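Local structure of GCN5-related N-acetyltransferase (4MY0) at residues L223-L228 against A238-V243; L22-R27 against G87-P92; A302-L307 against D374-T379. The protein binds acetyl-CoA and probably transfers its acetyl group to amines, perhaps including those of aminoglycoside antibiotics. All coordinates share one frame; numbering follows the deposited sequence.

Interaction 1: L223-L228 against A238-V243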
loop_
_atom_site.group_PDB
_atom_site.type_symbol
_atom_site.label_atom_id
_atom_site.label_comp_id
_atom_site.label_asym_id
_atom_site.label_seq_id
_atom_site.Cartn_x
_atom_site.Cartn_y
_atom_site.Cartn_z
ATOM N N LEU C 223 -15.876 13.404 1.328
ATOM C CA LEU C 223 -17.093 13.741 2.052
ATOM C C LEU C 223 -17.863 12.459 2.346
ATOM O O LEU C 223 -17.775 11.460 1.602
ATOM C CB LEU C 223 -17.948 14.723 1.253
ATOM C CG LEU C 223 -17.332 16.100 1.042
ATOM C CD1 LEU C 223 -18.151 16.884 0.032
ATOM C CD2 LEU C 223 -17.249 16.856 2.357
ATOM N N GLN C 224 -18.580 12.475 3.456
ATOM C CA GLN C 224 -19.364 11.325 3.853
ATOM C C GLN C 224 -20.783 11.798 4.161
ATOM O O GLN C 224 -20.979 12.716 4.958
ATOM C CB GLN C 224 -18.765 10.686 5.094
ATOM C CG GLN C 224 -19.700 9.680 5.738
ATOM C CD GLN C 224 -19.173 9.167 7.052
ATOM O OE1 GLN C 224 -18.137 8.512 7.097
ATOM N NE2 GLN C 224 -19.887 9.464 8.141
ATOM N N VAL C 225 -21.762 11.170 3.528
ATOM C CA VAL C 225 -23.163 11.493 3.791
ATOM C C VAL C 225 -23.666 10.565 4.897
ATOM O O VAL C 225 -23.617 9.343 4.745
ATOM C CB VAL C 225 -23.995 11.336 2.511
ATOM C CG1 VAL C 225 -25.489 11.462 2.808
ATOM C CG2 VAL C 225 -23.551 12.370 1.469
ATOM N N ASP C 226 -24.094 11.136 6.025
ATOM C CA ASP C 226 -24.653 10.345 7.125
ATOM C C ASP C 226 -26.088 9.957 6.803
ATOM O O ASP C 226 -26.557 8.881 7.174
ATOM C CB ASP C 226 -24.654 11.131 8.443
ATOM C CG ASP C 226 -23.271 11.290 9.048
ATOM O OD1 ASP C 226 -22.345 10.525 8.679
ATOM O OD2 ASP C 226 -23.124 12.183 9.918
ATOM N N GLU C 227 -26.800 10.862 6.140
ATOM C CA GLU C 227 -28.198 10.620 5.827
ATOM C C GLU C 227 -28.697 11.608 4.789
ATOM O O GLU C 227 -28.410 12.808 4.880
ATOM C CB GLU C 227 -29.074 10.693 7.094
ATOM C CG GLU C 227 -30.549 10.377 6.819
ATOM C CD GLU C 227 -31.405 10.275 8.091
ATOM O OE1 GLU C 227 -31.011 10.850 9.132
ATOM O OE2 GLU C 227 -32.479 9.622 8.039
ATOM N N LEU C 228 -29.435 11.093 3.804
ATOM C CA LEU C 228 -30.130 11.937 2.840
ATOM C C LEU C 228 -31.542 11.409 2.707
ATOM O O LEU C 228 -31.750 10.220 2.457
ATOM C CB LEU C 228 -29.442 11.925 1.474
ATOM C CG LEU C 228 -29.903 13.036 0.523
ATOM C CD1 LEU C 228 -28.754 13.480 -0.400
ATOM C CD2 LEU C 228 -31.114 12.588 -0.284
ATOM N N ALA C 238 -31.158 18.123 -6.009
ATOM C CA ALA C 238 -30.637 19.326 -5.349
ATOM C C ALA C 238 -29.751 19.014 -4.144
ATOM O O ALA C 238 -28.714 19.654 -3.949
ATOM C CB ALA C 238 -31.790 20.251 -4.930
ATOM N N LEU C 239 -30.173 18.059 -3.320
ATOM C CA LEU C 239 -29.432 17.739 -2.106
ATOM C C LEU C 239 -28.143 16.988 -2.440
ATOM O O LEU C 239 -27.096 17.268 -1.856
ATOM C CB LEU C 239 -30.288 16.927 -1.139
ATOM C CG LEU C 239 -31.489 17.639 -0.517
ATOM C CD1 LEU C 239 -32.336 16.635 0.219
ATOM C CD2 LEU C 239 -31.048 18.753 0.425
ATOM N N TRP C 240 -28.208 16.038 -3.371
ATOM C CA TRP C 240 -26.974 15.385 -3.839
ATOM C C TRP C 240 -26.061 16.409 -4.487
ATOM O O TRP C 240 -24.847 16.350 -4.336
ATOM C CB TRP C 240 -27.265 14.244 -4.821
ATOM C CG TRP C 240 -27.742 13.005 -4.133
ATOM C CD1 TRP C 240 -28.991 12.451 -4.202
ATOM C CD2 TRP C 240 -26.981 12.171 -3.246
ATOM N NE1 TRP C 240 -29.049 11.317 -3.412
ATOM C CE2 TRP C 240 -27.833 11.134 -2.807
ATOM C CE3 TRP C 240 -25.663 12.215 -2.763
ATOM C CZ2 TRP C 240 -27.407 10.140 -1.914
ATOM C CZ3 TRP C 240 -25.240 11.236 -1.885
ATOM C CH2 TRP C 240 -26.106 10.206 -1.470
ATOM N N ALA C 241 -26.642 17.351 -5.223
ATOM C CA ALA C 241 -25.818 18.348 -5.898
ATOM C C ALA C 241 -25.163 19.293 -4.879
ATOM O O ALA C 241 -24.038 19.748 -5.084
ATOM C CB ALA C 241 -26.630 19.112 -6.945
ATOM N N THR C 242 -25.859 19.571 -3.775
ATOM C CA THR C 242 -25.265 20.323 -2.663
ATOM C C THR C 242 -24.008 19.628 -2.132
ATOM O O THR C 242 -22.958 20.256 -1.994
ATOM C CB THR C 242 -26.267 20.518 -1.513
ATOM O OG1 THR C 242 -27.449 21.139 -2.024
ATOM C CG2 THR C 242 -25.671 21.400 -0.411
ATOM N N VAL C 243 -24.107 18.330 -1.847
ATOM C CA VAL C 243 -22.942 17.580 -1.375
ATOM C C VAL C 243 -21.825 17.583 -2.430
ATOM O O VAL C 243 -20.658 17.863 -2.126
ATOM C CB VAL C 243 -23.304 16.120 -1.032
ATOM C CG1 VAL C 243 -22.080 15.373 -0.495
ATOM C CG2 VAL C 243 -24.444 16.076 -0.014
#

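Interaction 2: L22-R27 against G87-P92. With AC8 ([(2R,3R,4R,5R)-5-(6-amino-9H-purin-9-yl)-3,4-bis(phosphonooxy)tetrahydrofuran-2-yl]methyl (3R)-3-hydroxy-2,2-dimethyl-4-oxo-4-({3-oxo-3-[(2-sulfanylethyl)amino]propyl}amino)butyl dihydrogen diphosphate), chain L.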
loop_
_atom_site.group_PDB
_atom_site.type_symbol
_atom_site.label_atom_id
_atom_site.label_comp_id
_atom_site.label_asym_id
_atom_site.label_seq_id
_atom_site.Cartn_x
_atom_site.Cartn_y
_atom_site.Cartn_z
ATOM N N LEU C 22 -14.623 3.237 32.746
ATOM C CA LEU C 22 -13.635 3.721 31.779
ATOM C C LEU C 22 -12.341 2.901 31.763
ATOM O O LEU C 22 -11.757 2.709 30.692
ATOM C CB LEU C 22 -13.312 5.198 32.003
ATOM C CG LEU C 22 -14.372 6.153 31.466
ATOM C CD1 LEU C 22 -14.034 7.579 31.847
ATOM C CD2 LEU C 22 -14.491 6.012 29.960
ATOM N N ARG C 23 -11.891 2.431 32.934
ATOM C CA ARG C 23 -10.726 1.542 32.986
ATOM C C ARG C 23 -11.001 0.262 32.218
ATOM O O ARG C 23 -10.179 -0.175 31.413
ATOM C CB ARG C 23 -10.343 1.178 34.426
ATOM C CG ARG C 23 -9.037 0.344 34.508
ATOM C CD ARG C 23 -9.050 -0.719 35.616
ATOM N NE ARG C 23 -9.437 -0.145 36.903
ATOM C CZ ARG C 23 -10.579 -0.412 37.531
ATOM N NH1 ARG C 23 -11.444 -1.273 37.014
ATOM N NH2 ARG C 23 -10.846 0.170 38.693
ATOM N N VAL C 24 -12.156 -0.348 32.471
ATOM C CA VAL C 24 -12.501 -1.588 31.787
ATOM C C VAL C 24 -12.645 -1.343 30.280
ATOM O O VAL C 24 -12.246 -2.168 29.457
ATOM C CB VAL C 24 -13.797 -2.201 32.348
ATOM C CG1 VAL C 24 -14.102 -3.535 31.652
ATOM C CG2 VAL C 24 -13.679 -2.401 33.839
ATOM N N ARG C 25 -13.211 -0.202 29.921
ATOM C CA ARG C 25 -13.374 0.130 28.517
ATOM C C ARG C 25 -12.015 0.311 27.837
ATOM O O ARG C 25 -11.810 -0.183 26.735
ATOM C CB ARG C 25 -14.208 1.405 28.349
ATOM C CG ARG C 25 -14.501 1.727 26.896
ATOM C CD ARG C 25 -14.942 3.184 26.679
ATOM N NE ARG C 25 -15.123 3.429 25.252
ATOM C CZ ARG C 25 -14.113 3.610 24.400
ATOM N NH1 ARG C 25 -14.364 3.803 23.114
ATOM N NH2 ARG C 25 -12.852 3.585 24.832
ATOM N N ALA C 26 -11.098 1.033 28.485
ATOM C CA ALA C 26 -9.768 1.244 27.907
ATOM C C ALA C 26 -9.075 -0.091 27.589
ATOM O O ALA C 26 -8.393 -0.217 26.576
ATOM C CB ALA C 26 -8.913 2.089 28.831
ATOM N N ARG C 27 -9.271 -1.091 28.445
ATOM C CA ARG C 27 -8.628 -2.397 28.249
ATOM C C ARG C 27 -9.456 -3.300 27.334
ATOM O O ARG C 27 -9.137 -4.481 27.168
ATOM C CB ARG C 27 -8.408 -3.087 29.607
ATOM C CG ARG C 27 -7.732 -2.172 30.613
ATOM C CD ARG C 27 -7.162 -2.888 31.830
ATOM N NE ARG C 27 -6.389 -1.920 32.611
ATOM C CZ ARG C 27 -5.391 -2.221 33.434
ATOM N NH1 ARG C 27 -4.762 -1.255 34.083
ATOM N NH2 ARG C 27 -5.015 -3.483 33.608
ATOM N N GLY C 87 -21.434 -0.616 24.163
ATOM C CA GLY C 87 -20.322 -0.598 25.098
ATOM C C GLY C 87 -20.258 -1.827 25.987
ATOM O O GLY C 87 -20.067 -1.701 27.195
ATOM N N VAL C 88 -20.433 -3.013 25.410
ATOM C CA VAL C 88 -20.316 -4.234 26.206
ATOM C C VAL C 88 -18.842 -4.534 26.474
ATOM O O VAL C 88 -18.101 -4.835 25.540
ATOM C CB VAL C 88 -20.971 -5.437 25.509
ATOM C CG1 VAL C 88 -20.996 -6.666 26.464
ATOM C CG2 VAL C 88 -22.390 -5.076 25.096
ATOM N N VAL C 89 -18.410 -4.447 27.740
ATOM C CA VAL C 89 -16.987 -4.630 28.082
ATOM C C VAL C 89 -16.795 -5.490 29.331
ATOM O O VAL C 89 -17.555 -5.376 30.285
ATOM C CB VAL C 89 -16.255 -3.273 28.270
ATOM C CG1 VAL C 89 -16.316 -2.457 26.973
ATOM C CG2 VAL C 89 -16.874 -2.479 29.402
ATOM N N VAL C 90 -15.791 -6.364 29.309
ATOM C CA VAL C 90 -15.437 -7.172 30.484
ATOM C C VAL C 90 -13.923 -7.059 30.709
ATOM O O VAL C 90 -13.146 -7.116 29.737
ATOM C CB VAL C 90 -15.829 -8.646 30.288
ATOM C CG1 VAL C 90 -15.398 -9.495 31.507
ATOM C CG2 VAL C 90 -17.358 -8.788 30.015
ATOM N N ALA C 91 -13.492 -6.857 31.961
ATOM C CA ALA C 91 -12.048 -6.729 32.248
ATOM C C ALA C 91 -11.304 -7.993 31.791
ATOM O O ALA C 91 -11.834 -9.099 31.935
ATOM C CB ALA C 91 -11.808 -6.469 33.731
ATOM N N PRO C 92 -10.085 -7.834 31.225
ATOM C CA PRO C 92 -9.387 -8.980 30.612
ATOM C C PRO C 92 -9.277 -10.216 31.501
ATOM O O PRO C 92 -9.526 -11.329 31.016
ATOM C CB PRO C 92 -7.994 -8.416 30.292
ATOM C CG PRO C 92 -8.262 -6.958 29.984
ATOM C CD PRO C 92 -9.357 -6.562 31.001
HETATM N N1A AC8 L . -14.092 -15.427 20.642
HETATM O O1A AC8 L . -19.908 -15.113 29.211
HETATM P P1A AC8 L . -18.558 -15.450 28.596
HETATM C C1B AC8 L . -17.554 -17.114 24.016
HETATM S S1P AC8 L . -19.779 -6.401 21.378
HETATM C C2A AC8 L . -14.861 -16.530 20.578
HETATM O O2A AC8 L . -17.491 -15.990 29.506
HETATM P P2A AC8 L . -17.111 -12.974 28.331
HETATM C C2B AC8 L . -17.236 -18.037 25.170
HETATM O O2B AC8 L . -16.409 -19.118 24.721
HETATM O O2C AC8 L . -16.053 -20.238 26.937
HETATM C C2P AC8 L . -18.494 -7.069 22.491
HETATM N N3A AC8 L . -15.717 -16.820 21.568
HETATM O O3A AC8 L . -18.094 -14.137 27.809
HETATM C C3B AC8 L . -18.636 -18.497 25.588
HETATM O O3B AC8 L . -19.087 -19.503 24.674
HETATM P P3B AC8 L . -19.089 -21.103 24.956
HETATM O O3C AC8 L . -14.317 -18.693 25.979
HETATM C C3P AC8 L . -17.650 -5.842 22.751
HETATM C C4A AC8 L . -15.815 -15.992 22.644
HETATM O O4A AC8 L . -17.369 -12.727 29.802
HETATM C C4B AC8 L . -19.530 -17.306 25.300
HETATM O O4B AC8 L . -18.803 -16.500 24.366
HETATM O O4C AC8 L . -14.719 -20.932 24.888
HETATM P P4C AC8 L . -15.299 -19.799 25.702
HETATM N N4P AC8 L . -16.470 -6.000 23.596
HETATM C C5A AC8 L . -15.037 -14.847 22.723
HETATM O O5A AC8 L . -15.727 -13.282 27.839
HETATM C C5B AC8 L . -19.845 -16.482 26.545
HETATM O O5B AC8 L . -18.693 -16.486 27.379
HETATM C C5P AC8 L . -15.320 -6.609 23.328
HETATM O O5P AC8 L . -15.151 -7.215 22.276
HETATM C C6A AC8 L . -14.156 -14.568 21.684
HETATM N N6A AC8 L . -13.369 -13.462 21.718
HETATM O O6A AC8 L . -17.658 -11.729 27.480
HETATM C C6P AC8 L . -14.251 -6.487 24.389
HETATM N N7A AC8 L . -15.329 -14.224 23.890
HETATM O O7A AC8 L . -17.717 -21.476 25.466
HETATM C C7P AC8 L . -13.315 -7.695 24.541
HETATM C C8A AC8 L . -16.279 -14.966 24.515
HETATM O O8A AC8 L . -20.201 -21.302 25.968
HETATM N N8P AC8 L . -14.119 -8.812 25.045
HETATM N N9A AC8 L . -16.556 -16.046 23.755
HETATM O O9A AC8 L . -19.378 -21.678 23.586
HETATM C C9P AC8 L . -14.893 -8.844 26.128
HETATM O O9P AC8 L . -14.984 -7.869 26.855
HETATM C CAP AC8 L . -15.650 -10.118 26.463
HETATM O OAP AC8 L . -14.825 -11.256 26.208
HETATM C CBP AC8 L . -16.953 -10.302 25.674
HETATM C CCP AC8 L . -17.547 -11.668 26.054
HETATM C CDP AC8 L . -17.950 -9.206 26.036
HETATM C CEP AC8 L . -16.705 -10.283 24.174
#

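Interaction 3: A302-L307 against D374-T379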
loop_
_atom_site.group_PDB
_atom_site.type_symbol
_atom_site.label_atom_id
_atom_site.label_comp_id
_atom_site.label_asym_id
_atom_site.label_seq_id
_atom_site.Cartn_x
_atom_site.Cartn_y
_atom_site.Cartn_z
ATOM N N ALA C 302 -52.035 -14.113 6.485
ATOM C CA ALA C 302 -51.428 -15.336 6.997
ATOM C C ALA C 302 -52.039 -15.773 8.315
ATOM O O ALA C 302 -52.187 -14.970 9.236
ATOM C CB ALA C 302 -49.930 -15.153 7.156
ATOM N N GLU C 303 -52.386 -17.052 8.394
ATOM C CA GLU C 303 -52.791 -17.684 9.645
ATOM C C GLU C 303 -51.900 -18.904 9.805
ATOM O O GLU C 303 -52.049 -19.880 9.070
ATOM C CB GLU C 303 -54.250 -18.128 9.584
ATOM C CG GLU C 303 -55.235 -17.032 9.192
ATOM C CD GLU C 303 -55.495 -16.029 10.306
ATOM O OE1 GLU C 303 -56.117 -14.982 10.030
ATOM O OE2 GLU C 303 -55.088 -16.288 11.457
ATOM N N VAL C 304 -50.969 -18.849 10.754
ATOM C CA VAL C 304 -49.927 -19.861 10.877
ATOM C C VAL C 304 -49.552 -20.034 12.335
ATOM O O VAL C 304 -49.393 -19.044 13.053
ATOM C CB VAL C 304 -48.629 -19.417 10.143
ATOM C CG1 VAL C 304 -47.521 -20.422 10.366
ATOM C CG2 VAL C 304 -48.873 -19.239 8.658
ATOM N N ASP C 305 -49.384 -21.276 12.774
ATOM C CA ASP C 305 -48.859 -21.517 14.120
ATOM C C ASP C 305 -47.325 -21.490 14.163
ATOM O O ASP C 305 -46.655 -21.864 13.196
ATOM C CB ASP C 305 -49.398 -22.838 14.687
ATOM C CG ASP C 305 -50.784 -22.687 15.331
ATOM O OD1 ASP C 305 -51.462 -21.660 15.087
ATOM O OD2 ASP C 305 -51.200 -23.605 16.080
ATOM N N LEU C 306 -46.781 -21.027 15.288
ATOM C CA LEU C 306 -45.345 -21.045 15.540
ATOM C C LEU C 306 -45.110 -21.701 16.891
ATOM O O LEU C 306 -45.807 -21.388 17.864
ATOM C CB LEU C 306 -44.794 -19.623 15.598
ATOM C CG LEU C 306 -45.045 -18.743 14.384
ATOM C CD1 LEU C 306 -44.437 -17.368 14.603
ATOM C CD2 LEU C 306 -44.471 -19.408 13.132
ATOM N N LEU C 307 -44.139 -22.605 16.956
ATOM C CA LEU C 307 -43.724 -23.172 18.234
ATOM C C LEU C 307 -42.396 -22.527 18.619
ATOM O O LEU C 307 -41.379 -22.743 17.962
ATOM C CB LEU C 307 -43.595 -24.698 18.161
ATOM C CG LEU C 307 -43.140 -25.360 19.462
ATOM C CD1 LEU C 307 -44.106 -25.019 20.605
ATOM C CD2 LEU C 307 -43.000 -26.861 19.301
ATOM N N ASP C 374 -44.405 -21.910 5.267
ATOM C CA ASP C 374 -43.227 -21.157 4.822
ATOM C C ASP C 374 -43.582 -20.014 3.878
ATOM O O ASP C 374 -43.079 -18.899 4.015
ATOM C CB ASP C 374 -42.225 -22.086 4.126
ATOM C CG ASP C 374 -41.415 -22.920 5.102
ATOM O OD1 ASP C 374 -40.326 -23.398 4.709
ATOM O OD2 ASP C 374 -41.859 -23.096 6.259
ATOM N N ARG C 375 -44.454 -20.298 2.919
ATOM C CA ARG C 375 -44.858 -19.297 1.940
ATOM C C ARG C 375 -45.652 -18.155 2.575
ATOM O O ARG C 375 -45.416 -16.987 2.263
ATOM C CB ARG C 375 -45.647 -19.945 0.800
ATOM C CG ARG C 375 -44.767 -20.643 -0.219
ATOM C CD ARG C 375 -45.556 -21.093 -1.440
ATOM N NE ARG C 375 -46.360 -22.278 -1.162
ATOM C CZ ARG C 375 -45.901 -23.524 -1.236
ATOM N NH1 ARG C 375 -46.704 -24.546 -0.968
ATOM N NH2 ARG C 375 -44.638 -23.749 -1.576
ATOM N N LEU C 376 -46.587 -18.495 3.460
ATOM C CA LEU C 376 -47.348 -17.483 4.197
ATOM C C LEU C 376 -46.427 -16.579 5.030
ATOM O O LEU C 376 -46.473 -15.350 4.923
ATOM C CB LEU C 376 -48.402 -18.139 5.102
ATOM C CG LEU C 376 -49.765 -18.571 4.539
ATOM C CD1 LEU C 376 -49.953 -18.189 3.070
ATOM C CD2 LEU C 376 -49.988 -20.059 4.745
ATOM N N LEU C 377 -45.585 -17.190 5.854
ATOM C CA LEU C 377 -44.645 -16.430 6.668
ATOM C C LEU C 377 -43.712 -15.561 5.830
ATOM O O LEU C 377 -43.418 -14.418 6.197
ATOM C CB LEU C 377 -43.827 -17.371 7.547
ATOM C CG LEU C 377 -44.601 -18.048 8.672
ATOM C CD1 LEU C 377 -43.741 -19.120 9.324
ATOM C CD2 LEU C 377 -45.032 -17.014 9.689
ATOM N N ASP C 378 -43.239 -16.102 4.711
ATOM C CA ASP C 378 -42.306 -15.369 3.855
ATOM C C ASP C 378 -42.901 -14.036 3.379
ATOM O O ASP C 378 -42.273 -12.981 3.515
ATOM C CB ASP C 378 -41.861 -16.233 2.664
ATOM C CG ASP C 378 -40.526 -16.956 2.913
ATOM O OD1 ASP C 378 -39.974 -16.872 4.034
ATOM O OD2 ASP C 378 -40.027 -17.621 1.979
ATOM N N THR C 379 -44.118 -14.073 2.844
ATOM C CA THR C 379 -44.754 -12.845 2.350
ATOM C C THR C 379 -45.203 -11.885 3.464
ATOM O O THR C 379 -45.050 -10.671 3.338
ATOM C CB THR C 379 -45.920 -13.147 1.386
ATOM O OG1 THR C 379 -46.868 -14.007 2.029
ATOM C CG2 THR C 379 -45.393 -13.833 0.139
#

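Interaction 1: L223-L228 against A238-V243
The indole of Trp240 is the one flat group in this contact, and a methyl of Leu228 lies over one of its faces. CD1 of Leu228 stands 3.5 Å from the centroid of the five-membered ring of Trp240, only 13° off the ring normal, a CH-pi contact. Val225 reaches the six-membered ring obliquely, its CG2 lying 3.9 Å from Trp240 CZ3, and Leu153, Ala255 and Leu257 also touch this side chain. Leu228 CG is anti to the backbone N (chi1 -166°), and the same CD1 also rests 3.8 Å from Leu239 CB, in the angle between helix backbone and indole. One turn of helix on, Val243 CG1 meets Val225 CG2 at 3.9 Å; short, rigid, beta-branched side chains suit a place where strand and helix meet methyl to methyl. Leu223, whose side chain lies about 9 Å from a bound acetyl-CoA, ends the row by placing CD1 3.4 Å from the carbonyl O of Val243. An alanine here, in place of the tryptophan, removes the indole that Leu228 CD1 and Val225 CG2 touch, and would probably loosen the packing of helix on strand. A classic beta bulge at Asp226 and Glu227 lets Val225 and Leu228, three positions apart, both point at the helix. Strand 222-230, helix 233-244 and the parallel strand 252-256 form a beta-alpha-beta unit, the strand-helix-strand topology of the GNAT fold.

Interaction 2: L22-R27 against G87-P92
Gly87 opens the segment with a positive phi (55°), a conformation that glycine tolerates more easily than other residues, and its N binds a Tris molecule, probably from the crystallisation liquor. At Val88 the strand begins to serve the bound coenzyme A analogue AC8: Val88 O accepts a 2.8 Å hydrogen bond from N4P of the pantetheine arm. Val89 points to the helix instead. Its CG2 takes the crowded position between backbone N and carbonyl carbon and meets Val24 CG1 at 3.7 Å, while its CG1 lies 4.2 Å from Arg25 CA. Val90 turns back to the cofactor: its N donates to AC8 O9P at 3.0 Å, and its CG2 approaches the pyrophosphate, 3.9 Å from AC8 O6A. A beta-branched residue thus suits either side of this strand, filling the helix interface or lining the cofactor groove. At Ala91 the chain leaves the strand, and Val24 CG1, anti to its own backbone N, presses 3.4 Å from Ala91 N; the small alanine is consistent with this close approach, the CA atoms of Val24 and Ala91 being 5.2 Å apart. Pro92 closes the row, its CD 3.9 Å from Arg27 CB and its ring also near Arg27 O. The guanidinium of Arg27 leads away, to Tyr207 of a neighbouring subunit. Arg95 ties the two segments together, bonding to the carbonyl oxygens of both Val90 and Arg27. Helix 22-26 crosses strand 87-90 nearly at a right angle (87°), so it touches mainly through Val24, and a second contact, Arg27 with Pro92, forms just past its end. Pairing of the pantetheine amides with strand backbone, followed by phosphate binding at the glycine-rich turn that includes Gly98 and Gly100, is the hallmark of the GNAT cofactor site.

Interaction 3: A302-L307 against D374-T379
Val304 holds CG1 anti to its backbone N (chi1 176°) and CG2 anti to its carbonyl carbon, so each methyl meets a different leucine of the helix. Here strand 302-309, in the middle of the five-stranded mixed sheet of the sterol carrier protein domain, is overlaid by helix 371-380, the short segments crossing at -120°. In Leu376 and Leu377 alike CG is anti to the carbonyl carbon, yet only the CB bond of Leu376 points at the strand. Leu376 therefore touches with its root: its CB lies 3.8 Å from Val304 CG2 and 3.9 Å from Ala302 CB, and so small a residue as alanine lets the CA atoms of Ala302 and Leu376 lie 5.4 Å apart. Leu377 reaches across with its branched end alone, its CG 4.1 Å from Val304 CG1, beside Leu341, Leu322 and Leu357. Between the apolar strand residues, Glu303 and Asp305 turn to the other face, where Asp305 forms salt bridges with Arg319 and Arg336. The CB bond of Leu306 points neither at the helix nor away from it, but one of its two methyls meets Leu377 tip to tip, Leu306 CD2 lying 3.9 Å from Leu377 CD1.

How the interactions relate
Along the chain the contacts follow one another as interaction 2, interaction 1 and interaction 3, each in a different domain: helix 18-26 on strand 78-90 in the first GNAT domain, helix 233-244 on strand 222-230 in the second, and helix 371-380 on strand 302-309 in the sterol carrier protein domain. Their centres are 36 to 42 Å apart, and interactions 2 and 3 lie on opposite sides of the chain's centre. Interaction 2 borders the bound cofactor, whereas interaction 3 lies away from the annotated sites. The assembly brings the GNAT domains together: Thr242 packs on Pro92 of one neighbouring subunit, and Ser248 of another bonds to the cofactor beside segment 87-92.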